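Local coordinates for protein quinoline 2-oxidoreductase large subunit (Pseudomonas putida, PDB 1T3Q) that carries the molybdenum and pterin cytosine dinucleotide cofactor of a molybdenum hydroxylase of the xanthine dehydrogenase family, which oxidises quinoline at its 2-position, at residues F413-R416 with T420-E423; N341-G346 with V373-G378. All coordinates share one frame; numbering follows the deposited sequence.

Interaction 2 (341-346 with 373-378) comes first along the chain and interaction 1 (413-416 with 420-423) follows it; their centres lie about 16 Å apart on the same side of the chain's centre. Interaction 2 joins the end of helix 337-342 to the start of helix 375-393, in the molybdopterin cofactor-binding domain. Interaction 1 is a two-stranded hairpin farther from the chain's centre, about 24 Å against about 14 Å, measured between centres. They touch directly: His421 NE2 makes a weak hydrogen bond to Gly346 O, while Asn415 and Arg416 pack on Leu345. The hairpin thus lies against the far end of the same turn, 343-346, whose first two residues pack on helix 375-393.

Interaction 1 of 2, residues F413-R416 with T420-E423; sequences FTNR and THRE
His421 has its CG beside its backbone N (chi1 -54°), which swings the imidazole toward strand 413-414, and Phe413, with CG anti to its backbone N (chi1 -179°), sends its ring out on the same side of the hairpin. The two side chains run side by side, Phe413 CD2 coming 4.1 Å from His421 ND1. The carbonyl of Phe413 ties them. Its O accepts a nearly straight bond from His421 N at 2.7 Å, with 169° at the hydrogen, and a second from His421 ND1 at 3.1 Å. The two donors reach that oxygen from opposite faces of the carbonyl plane, while the oxygen itself sits in the plane of the imidazole, so the ring is held at a set rotation. Phe413 N returns a bond to His421 O at 3.0 Å. Beyond ND1, Asn415 ND2 stands 3.7 Å from CE1 at the edge of the His421 ring, its amide steeply turned against it; Asn415 OD1 accepts from Gln419 N. His421 NE2 makes a weak hydrogen bond to Gly346 O. A phenylalanine in place of His421 would probably leave the Phe413 carbonyl with a single donor from this strand and lose the weak bond to Gly346, freeing the ring to turn. On the other face, Thr414 OG1 and Thr420 OG1 share a hydrogen bond at 2.7 Å. Tyr426 meets the His421 ring with the planes about perpendicular. With Phe413-His421 as hydrogen-bonded and Thr414-Thr420 as non-hydrogen-bonded pair, this is a short antiparallel beta hairpin, laid against the turn at Gly346 through the His421 ring.

Interaction 2 of 2, residues N341-G346 with V373-G378; sequences NAVILG and VGFTAG
Val343 and Phe375 meet where a type I beta turn, Val343 to Gly346, faces the first turn of helix 375-393 in the molybdopterin cofactor-binding domain. The valine sends CG2 obliquely toward the phenyl ring, 3.4 Å from Phe375 CD1 and 3.9 Å from Phe375 CE1. With CG1 anti to the carbonyl carbon (chi1 -60°), CG2 falls between the backbone N and the carbonyl carbon, and it is CG2 that touches the ring. One face of the same ring is packed by Val373 CG2 from its own segment, offset toward the rim.

Farther out, Gly346 N bonds to Val343 O at 3.0 Å and closes the turn, while Arg382 NH2, one helical turn beyond Gly378, donates to Ile344 O. Thr376 OG1, near the start of the helix, is hydrogen-bonded to Lys296 NZ and to Met746 O. The Phe375 side chain lies about 7 Å, at its nearest atoms, from the dioxosulfidomolybdenum(VI) ion and about 3 Å from a bound glycerol, probably from the crystallisation liquor. Ile344 extends CG1 anti to its backbone N and lays its terminal methyl on the helix backbone, where a CB on Gly378 would run into it: Ile344 CD1 rests 3.8 Å from Gly378 CA.

Interaction 1 of 2, residues F413-R416 with T420-E423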
loop_
_atom_site.group_PDB
_atom_site.type_symbol
_atom_site.label_atom_id
_atom_site.label_comp_id
_atom_site.label_asym_id
_atom_site.label_seq_id
_atom_site.Cartn_x
_atom_site.Cartn_y
_atom_site.Cartn_z
ATOM N N PHE B 413 -27.776 -17.137 -40.201
ATOM C CA PHE B 413 -28.969 -16.390 -40.586
ATOM C C PHE B 413 -28.905 -14.931 -40.138
ATOM O O PHE B 413 -28.653 -14.646 -38.968
ATOM C CB PHE B 413 -30.202 -17.052 -39.969
ATOM C CG PHE B 413 -31.488 -16.371 -40.313
ATOM C CD1 PHE B 413 -32.110 -16.605 -41.537
ATOM C CD2 PHE B 413 -32.063 -15.459 -39.432
ATOM C CE1 PHE B 413 -33.285 -15.936 -41.878
ATOM C CE2 PHE B 413 -33.233 -14.785 -39.762
ATOM C CZ PHE B 413 -33.846 -15.025 -40.989
ATOM N N THR B 414 -29.141 -14.007 -41.066
ATOM C CA THR B 414 -29.126 -12.582 -40.733
ATOM C C THR B 414 -30.559 -12.056 -40.696
ATOM O O THR B 414 -31.263 -12.088 -41.707
ATOM C CB THR B 414 -28.319 -11.760 -41.764
ATOM O OG1 THR B 414 -26.964 -12.224 -41.793
ATOM C CG2 THR B 414 -28.319 -10.288 -41.387
ATOM N N ASN B 415 -30.998 -11.569 -39.537
ATOM C CA ASN B 415 -32.360 -11.071 -39.428
ATOM C C ASN B 415 -32.537 -9.676 -40.009
ATOM O O ASN B 415 -31.581 -9.050 -40.463
ATOM C CB ASN B 415 -32.855 -11.112 -37.969
ATOM C CG ASN B 415 -32.135 -10.128 -37.063
ATOM O OD1 ASN B 415 -31.599 -9.112 -37.513
ATOM N ND2 ASN B 415 -32.148 -10.416 -35.763
ATOM N N ARG B 416 -33.777 -9.204 -39.997
ATOM C CA ARG B 416 -34.117 -7.893 -40.541
ATOM C C ARG B 416 -33.302 -6.730 -39.983
ATOM O O ARG B 416 -33.082 -5.740 -40.682
ATOM C CB ARG B 416 -35.610 -7.617 -40.326
ATOM C CG ARG B 416 -36.066 -6.238 -40.782
ATOM C CD ARG B 416 -36.036 -6.091 -42.303
ATOM N NE ARG B 416 -36.433 -4.747 -42.711
ATOM C CZ ARG B 416 -35.653 -3.674 -42.619
ATOM N NH1 ARG B 416 -36.107 -2.490 -43.009
ATOM N NH2 ARG B 416 -34.413 -3.783 -42.159
ATOM N N THR B 420 -26.526 -11.379 -37.302
ATOM C CA THR B 420 -26.298 -12.687 -37.895
ATOM C C THR B 420 -26.124 -13.756 -36.821
ATOM O O THR B 420 -25.250 -13.650 -35.963
ATOM C CB THR B 420 -25.044 -12.680 -38.800
ATOM O OG1 THR B 420 -25.208 -11.696 -39.832
ATOM C CG2 THR B 420 -24.841 -14.050 -39.447
ATOM N N HIS B 421 -26.973 -14.776 -36.871
ATOM C CA HIS B 421 -26.904 -15.881 -35.921
ATOM C C HIS B 421 -26.005 -16.945 -36.551
ATOM O O HIS B 421 -26.249 -17.374 -37.683
ATOM C CB HIS B 421 -28.301 -16.459 -35.668
ATOM C CG HIS B 421 -29.313 -15.446 -35.229
ATOM N ND1 HIS B 421 -29.908 -14.560 -36.101
ATOM C CD2 HIS B 421 -29.847 -15.189 -34.013
ATOM C CE1 HIS B 421 -30.770 -13.805 -35.441
ATOM N NE2 HIS B 421 -30.751 -14.167 -34.171
ATOM N N ARG B 422 -24.973 -17.375 -35.827
ATOM C CA ARG B 422 -24.035 -18.362 -36.356
ATOM C C ARG B 422 -24.009 -19.715 -35.645
ATOM O O ARG B 422 -23.862 -20.752 -36.292
ATOM C CB ARG B 422 -22.628 -17.754 -36.394
ATOM C CG ARG B 422 -22.547 -16.527 -37.302
ATOM C CD ARG B 422 -21.137 -15.978 -37.432
ATOM N NE ARG B 422 -21.126 -14.778 -38.267
ATOM C CZ ARG B 422 -21.290 -14.781 -39.587
ATOM N NH1 ARG B 422 -21.275 -13.639 -40.256
ATOM N NH2 ARG B 422 -21.449 -15.926 -40.243
ATOM N N GLU B 423 -24.130 -19.714 -34.322
ATOM C CA GLU B 423 -24.143 -20.972 -33.581
ATOM C C GLU B 423 -24.825 -20.770 -32.233
ATOM O O GLU B 423 -24.390 -19.953 -31.417
ATOM C CB GLU B 423 -22.716 -21.521 -33.386
ATOM C CG GLU B 423 -21.900 -20.904 -32.239
ATOM C CD GLU B 423 -21.320 -19.536 -32.566
ATOM O OE1 GLU B 423 -21.222 -18.704 -31.639
ATOM O OE2 GLU B 423 -20.944 -19.293 -33.735
#

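Interaction 2 of 2, residues N341-G346 with V373-G378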
loop_
_atom_site.group_PDB
_atom_site.type_symbol
_atom_site.label_atom_id
_atom_site.label_comp_id
_atom_site.label_asym_id
_atom_site.label_seq_id
_atom_site.Cartn_x
_atom_site.Cartn_y
_atom_site.Cartn_z
ATOM N N ASN B 341 -33.444 -1.654 -28.894
ATOM C CA ASN B 341 -34.090 -1.857 -30.185
ATOM C C ASN B 341 -33.206 -2.599 -31.176
ATOM O O ASN B 341 -33.707 -3.250 -32.093
ATOM C CB ASN B 341 -34.530 -0.520 -30.792
ATOM C CG ASN B 341 -35.862 -0.042 -30.247
ATOM O OD1 ASN B 341 -36.510 0.824 -30.835
ATOM N ND2 ASN B 341 -36.276 -0.597 -29.114
ATOM N N ALA B 342 -31.891 -2.507 -31.000
ATOM C CA ALA B 342 -30.982 -3.196 -31.905
ATOM C C ALA B 342 -31.181 -4.710 -31.848
ATOM O O ALA B 342 -30.994 -5.404 -32.846
ATOM C CB ALA B 342 -29.536 -2.849 -31.571
ATOM N N VAL B 343 -31.564 -5.225 -30.682
ATOM C CA VAL B 343 -31.765 -6.668 -30.527
ATOM C C VAL B 343 -33.220 -7.027 -30.240
ATOM O O VAL B 343 -33.507 -8.088 -29.681
ATOM C CB VAL B 343 -30.896 -7.230 -29.371
ATOM C CG1 VAL B 343 -29.413 -6.974 -29.646
ATOM C CG2 VAL B 343 -31.306 -6.592 -28.057
ATOM N N ILE B 344 -34.137 -6.152 -30.638
ATOM C CA ILE B 344 -35.564 -6.355 -30.392
ATOM C C ILE B 344 -36.168 -7.635 -30.996
ATOM O O ILE B 344 -37.178 -8.137 -30.497
ATOM C CB ILE B 344 -36.380 -5.123 -30.881
ATOM C CG1 ILE B 344 -37.750 -5.095 -30.204
ATOM C CG2 ILE B 344 -36.557 -5.165 -32.393
ATOM C CD1 ILE B 344 -37.687 -4.726 -28.728
ATOM N N LEU B 345 -35.565 -8.169 -32.056
ATOM C CA LEU B 345 -36.089 -9.382 -32.680
ATOM C C LEU B 345 -35.615 -10.622 -31.944
ATOM O O LEU B 345 -36.135 -11.722 -32.146
ATOM C CB LEU B 345 -35.656 -9.472 -34.145
ATOM C CG LEU B 345 -36.144 -8.322 -35.025
ATOM C CD1 LEU B 345 -35.699 -8.550 -36.463
ATOM C CD2 LEU B 345 -37.656 -8.232 -34.938
ATOM N N GLY B 346 -34.616 -10.431 -31.095
ATOM C CA GLY B 346 -34.077 -11.535 -30.335
ATOM C C GLY B 346 -33.735 -12.764 -31.158
ATOM O O GLY B 346 -32.956 -12.718 -32.108
ATOM N N VAL B 373 -29.043 -4.006 -19.065
ATOM C CA VAL B 373 -29.304 -2.698 -19.666
ATOM C C VAL B 373 -30.645 -2.573 -20.387
ATOM O O VAL B 373 -31.671 -3.029 -19.881
ATOM C CB VAL B 373 -28.137 -2.269 -20.608
ATOM C CG1 VAL B 373 -26.862 -2.097 -19.791
ATOM C CG2 VAL B 373 -27.912 -3.301 -21.711
ATOM N N GLY B 374 -30.640 -1.954 -21.566
ATOM C CA GLY B 374 -31.874 -1.765 -22.306
ATOM C C GLY B 374 -32.502 -2.994 -22.936
ATOM O O GLY B 374 -33.634 -2.925 -23.424
ATOM N N PHE B 375 -31.795 -4.120 -22.916
ATOM C CA PHE B 375 -32.320 -5.347 -23.518
ATOM C C PHE B 375 -33.547 -5.871 -22.770
ATOM O O PHE B 375 -34.450 -6.455 -23.366
ATOM C CB PHE B 375 -31.242 -6.441 -23.527
ATOM C CG PHE B 375 -29.919 -6.003 -24.102
ATOM C CD1 PHE B 375 -29.863 -5.234 -25.263
ATOM C CD2 PHE B 375 -28.727 -6.395 -23.501
ATOM C CE1 PHE B 375 -28.643 -4.866 -25.814
ATOM C CE2 PHE B 375 -27.496 -6.033 -24.043
ATOM C CZ PHE B 375 -27.453 -5.265 -25.207
ATOM N N THR B 376 -33.582 -5.647 -21.461
ATOM C CA THR B 376 -34.679 -6.142 -20.635
ATOM C C THR B 376 -36.099 -5.698 -20.989
ATOM O O THR B 376 -36.996 -6.534 -21.097
ATOM C CB THR B 376 -34.429 -5.819 -19.142
ATOM O OG1 THR B 376 -33.136 -6.309 -18.757
ATOM C CG2 THR B 376 -35.488 -6.482 -18.271
ATOM N N ALA B 377 -36.315 -4.396 -21.171
ATOM C CA ALA B 377 -37.660 -3.894 -21.463
ATOM C C ALA B 377 -38.310 -4.550 -22.676
ATOM O O ALA B 377 -39.450 -5.017 -22.599
ATOM C CB ALA B 377 -37.630 -2.379 -21.650
ATOM N N GLY B 378 -37.588 -4.577 -23.790
ATOM C CA GLY B 378 -38.119 -5.174 -25.008
ATOM C C GLY B 378 -38.350 -6.668 -24.873
ATOM O O GLY B 378 -39.276 -7.215 -25.465
#